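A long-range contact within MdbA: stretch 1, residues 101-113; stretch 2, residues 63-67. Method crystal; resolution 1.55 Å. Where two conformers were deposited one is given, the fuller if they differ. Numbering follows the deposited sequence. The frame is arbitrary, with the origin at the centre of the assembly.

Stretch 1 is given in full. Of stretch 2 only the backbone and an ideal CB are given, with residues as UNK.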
# COMPACT_ATOMS: atom_id res chain seq x y z
N GLN A 101 -8.02 -11.52 -7.95
CA GLN A 101 -8.90 -11.30 -9.11
C GLN A 101 -10.26 -10.73 -8.77
O GLN A 101 -11.22 -10.95 -9.49
CB GLN A 101 -9.10 -12.61 -9.91
CG GLN A 101 -7.81 -13.35 -10.18
CD GLN A 101 -6.98 -12.72 -11.24
OE1 GLN A 101 -7.49 -12.37 -12.29
NE2 GLN A 101 -5.69 -12.62 -10.99
N GLN A 102 -10.33 -9.98 -7.67
CA GLN A 102 -11.57 -9.37 -7.21
C GLN A 102 -11.70 -7.94 -7.69
O GLN A 102 -10.76 -7.15 -7.54
CB GLN A 102 -11.63 -9.37 -5.67
CG GLN A 102 -11.79 -10.78 -5.09
CD GLN A 102 -13.20 -11.32 -5.29
OE1 GLN A 102 -14.16 -10.56 -5.55
NE2 GLN A 102 -13.36 -12.60 -5.09
N GLU A 103 -12.87 -7.59 -8.24
CA GLU A 103 -13.04 -6.24 -8.74
C GLU A 103 -12.95 -5.18 -7.64
O GLU A 103 -12.53 -4.06 -7.92
CB GLU A 103 -14.31 -6.07 -9.57
CG GLU A 103 -14.27 -6.86 -10.86
CD GLU A 103 -13.06 -6.53 -11.72
OE1 GLU A 103 -12.27 -7.45 -11.96
OE2 GLU A 103 -12.91 -5.34 -12.15
N TRP A 104 -13.27 -5.52 -6.38
CA TRP A 104 -13.05 -4.60 -5.25
C TRP A 104 -11.63 -4.00 -5.29
O TRP A 104 -11.46 -2.82 -5.03
CB TRP A 104 -13.28 -5.29 -3.91
CG TRP A 104 -12.99 -4.45 -2.72
CD1 TRP A 104 -12.08 -4.70 -1.75
CD2 TRP A 104 -13.63 -3.21 -2.36
NE1 TRP A 104 -12.11 -3.73 -0.79
CE2 TRP A 104 -13.05 -2.80 -1.13
CE3 TRP A 104 -14.65 -2.42 -2.93
CZ2 TRP A 104 -13.43 -1.62 -0.48
CZ3 TRP A 104 -15.02 -1.24 -2.26
CH2 TRP A 104 -14.42 -0.86 -1.06
N THR A 105 -10.62 -4.81 -5.63
CA THR A 105 -9.27 -4.31 -5.72
C THR A 105 -9.15 -3.18 -6.73
O THR A 105 -8.46 -2.19 -6.44
CB THR A 105 -8.30 -5.46 -6.02
OG1 THR A 105 -8.43 -6.42 -4.97
CG2 THR A 105 -6.86 -4.97 -6.16
N SER A 106 -9.80 -3.31 -7.90
CA SER A 106 -9.77 -2.23 -8.87
C SER A 106 -10.51 -0.99 -8.35
O SER A 106 -10.11 0.13 -8.63
CB SER A 106 -10.36 -2.64 -10.22
OG SER A 106 -9.51 -3.60 -10.87
N VAL A 107 -11.62 -1.20 -7.65
CA VAL A 107 -12.37 -0.07 -7.10
C VAL A 107 -11.46 0.71 -6.14
O VAL A 107 -11.32 1.95 -6.26
CB VAL A 107 -13.65 -0.53 -6.42
CG1 VAL A 107 -14.37 0.64 -5.76
CG2 VAL A 107 -14.57 -1.19 -7.45
N VAL A 108 -10.87 -0.00 -5.20
CA VAL A 108 -9.98 0.64 -4.22
C VAL A 108 -8.78 1.28 -4.91
O VAL A 108 -8.43 2.42 -4.58
CB VAL A 108 -9.48 -0.31 -3.12
CG1 VAL A 108 -8.59 0.45 -2.15
CG2 VAL A 108 -10.63 -0.95 -2.38
N MSE A 109 -8.15 0.56 -5.87
CA MSE A 109 -6.98 1.14 -6.54
C MSE A 109 -7.32 2.42 -7.31
O MSE A 109 -6.53 3.35 -7.37
CB MSE A 109 -6.21 0.12 -7.37
CG MSE A 109 -5.50 -0.84 -6.42
SE MSE A 109 -4.40 -2.15 -7.36
CE MSE A 109 -3.11 -0.92 -8.13
N ASN A 110 -8.49 2.48 -7.93
CA ASN A 110 -8.87 3.70 -8.60
C ASN A 110 -9.06 4.87 -7.63
O ASN A 110 -8.62 5.98 -7.91
CB ASN A 110 -10.12 3.46 -9.45
CG ASN A 110 -9.76 2.90 -10.81
OD1 ASN A 110 -9.15 3.61 -11.58
ND2 ASN A 110 -10.12 1.65 -11.10
N ALA A 111 -9.66 4.62 -6.47
CA ALA A 111 -9.82 5.67 -5.48
C ALA A 111 -8.45 6.05 -4.88
O ALA A 111 -8.15 7.22 -4.71
CB ALA A 111 -10.75 5.24 -4.36
N MSE A 112 -7.61 5.06 -4.63
CA MSE A 112 -6.25 5.31 -4.13
C MSE A 112 -5.45 6.12 -5.12
O MSE A 112 -4.67 6.98 -4.73
CB MSE A 112 -5.52 4.01 -3.80
CG MSE A 112 -4.08 4.23 -3.29
SE MSE A 112 -3.90 5.53 -1.78
CE MSE A 112 -4.28 4.20 -0.40
N GLY A 113 -5.63 5.87 -6.42
CA GLY A 113 -4.91 6.65 -7.43
C GLY A 113 -5.27 8.13 -7.35
O GLY A 113 -4.40 9.00 -7.44
N UNK A 63 0.87 -6.54 -1.39
CA UNK A 63 -0.47 -6.72 -0.83
C UNK A 63 -1.54 -6.64 -1.91
O UNK A 63 -1.30 -6.18 -3.03
CB UNK A 63 -0.74 -5.67 0.25
N UNK A 64 -2.71 -7.17 -1.56
CA UNK A 64 -3.95 -7.05 -2.35
C UNK A 64 -5.03 -6.53 -1.39
O UNK A 64 -5.24 -7.12 -0.32
CB UNK A 64 -4.36 -8.38 -2.98
N UNK A 65 -5.68 -5.44 -1.76
CA UNK A 65 -6.80 -4.91 -0.99
C UNK A 65 -7.93 -5.89 -0.70
O UNK A 65 -8.70 -5.67 0.23
CB UNK A 65 -7.38 -3.71 -1.73
N UNK A 66 -8.04 -6.94 -1.50
CA UNK A 66 -9.07 -7.97 -1.32
C UNK A 66 -8.59 -9.24 -0.61
O UNK A 66 -9.34 -10.22 -0.54
CB UNK A 66 -9.64 -8.36 -2.69
N UNK A 67 -7.39 -9.17 -0.02
CA UNK A 67 -6.78 -10.31 0.68
C UNK A 67 -6.99 -10.19 2.19
O UNK A 67 -6.54 -9.21 2.84
CB UNK A 67 -5.29 -10.40 0.36

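Its phi and psi at position 63, -147° and 161°, are extended. CA-to-CB points sideways to the helix of stretch 1, and nothing of that stretch comes within 5.5 Å of the ideal CB. A beta-branched or aromatic residue would suit the extended backbone. The residue is Phe63. Its nearest approach to stretch 1 is Phe63 CE2 to Met109 CG, 6.2 Å.

Position 64 opens a type I turn that ends at position 67. CA-to-CB again runs sideways, but the ideal CB is 4.9 Å from Thr105 OG1. A hydroxyl lies within reach of a side chain of Asp or Asn length, and the backbone N of position 66 is free of a partner within the turn backbone. An acceptor two bonds out from CB could serve both, so Asp or Asn would suit best. The residue is Asp64. Its OD1 accepts from Thr105 OG1 at 2.6 Å and from the backbone N of residue 66 at 2.9 Å, nearly straight at 170°. One oxygen thus braces the turn and ties it to the helix. Water 1 extends the link: it donates to Asp64 OD2 (2.8 Å) and to Thr105 OG1 (2.8 Å), and accepts from Gln102 N (2.9 Å).

Position 65 has the closest CA approach to the helix, 5.4 Å from the CA of Thr105. CA-to-CB points toward stretch 1. The ideal CB is 4.2 Å from Val108 CB. Beyond it Val108, Met109 and Met112 offer an apolar flank along the helix. A large apolar or aromatic side chain would suit; Leu, Met, Phe and Tyr are all reasonable. The residue is Tyr65, which has the largest area covered here, 127 Å². Val108 CG1 sits over one ring face, 3.5 Å from the centroid and 13° off the normal, a CH-pi contact. Met109 CG meets the ring edge, 3.9 Å from Tyr65 CD2. Farther along, selenomethionine Met112 places CE 3.4 Å from Tyr65 OH; that hydroxyl is hydrogen-bonded elsewhere in the structure. Water 2 accepts from Trp104 NE1 (2.9 Å) and donates to Tyr65 O (2.8 Å).

Position 66 also points toward stretch 1, and space is short. The ideal CB is 3.2 Å from Thr105 OG1 and 3.7 Å from Gln102 CB. A small side chain is favoured: Ala, Ser or perhaps Cys, with a polar one able to use the hydroxyl. The residue is Ser66. Its OG lies 2.8 Å from Thr105 OG1, close enough for a hydrogen bond. The same OG is 3.4 Å from Trp104 CD1, at the edge of the indole.

Position 67 turns sideways, with nothing of stretch 1 near its ideal CB. Its phi and psi, -99° and 121°, are of the kind found at a helix N-cap, where Ser, Thr, Asp, Asn or Cys would fit. The residue is Cys67, the N-cap of the helix that follows; its side chain caps a backbone N just past the stretch.

Stretch 2 (63-67) FDYSC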
# COMPACT_ATOMS: atom_id res chain seq x y z
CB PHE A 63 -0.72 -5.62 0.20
CG PHE A 63 -0.95 -4.27 -0.40
CD1 PHE A 63 0.09 -3.43 -0.73
CD2 PHE A 63 -2.23 -3.91 -0.78
CE1 PHE A 63 -0.18 -2.21 -1.33
CE2 PHE A 63 -2.50 -2.71 -1.37
CZ PHE A 63 -1.46 -1.85 -1.67
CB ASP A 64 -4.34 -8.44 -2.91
CG ASP A 64 -5.54 -8.41 -3.84
OD1 ASP A 64 -6.35 -7.49 -3.74
OD2 ASP A 64 -5.71 -9.36 -4.65
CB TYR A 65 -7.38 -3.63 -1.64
CG TYR A 65 -6.49 -2.39 -1.50
CD1 TYR A 65 -6.15 -1.92 -0.26
CD2 TYR A 65 -5.96 -1.76 -2.61
CE1 TYR A 65 -5.35 -0.82 -0.10
CE2 TYR A 65 -5.14 -0.65 -2.48
CZ TYR A 65 -4.83 -0.20 -1.22
OH TYR A 65 -4.00 0.87 -1.08
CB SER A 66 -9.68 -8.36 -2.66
OG SER A 66 -10.39 -7.27 -3.22
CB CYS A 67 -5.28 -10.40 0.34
SG CYS A 67 -4.38 -11.61 1.36
O HOH W 1 -8.13 -9.04 -5.98
O HOH W 2 -9.88 -3.26 1.00
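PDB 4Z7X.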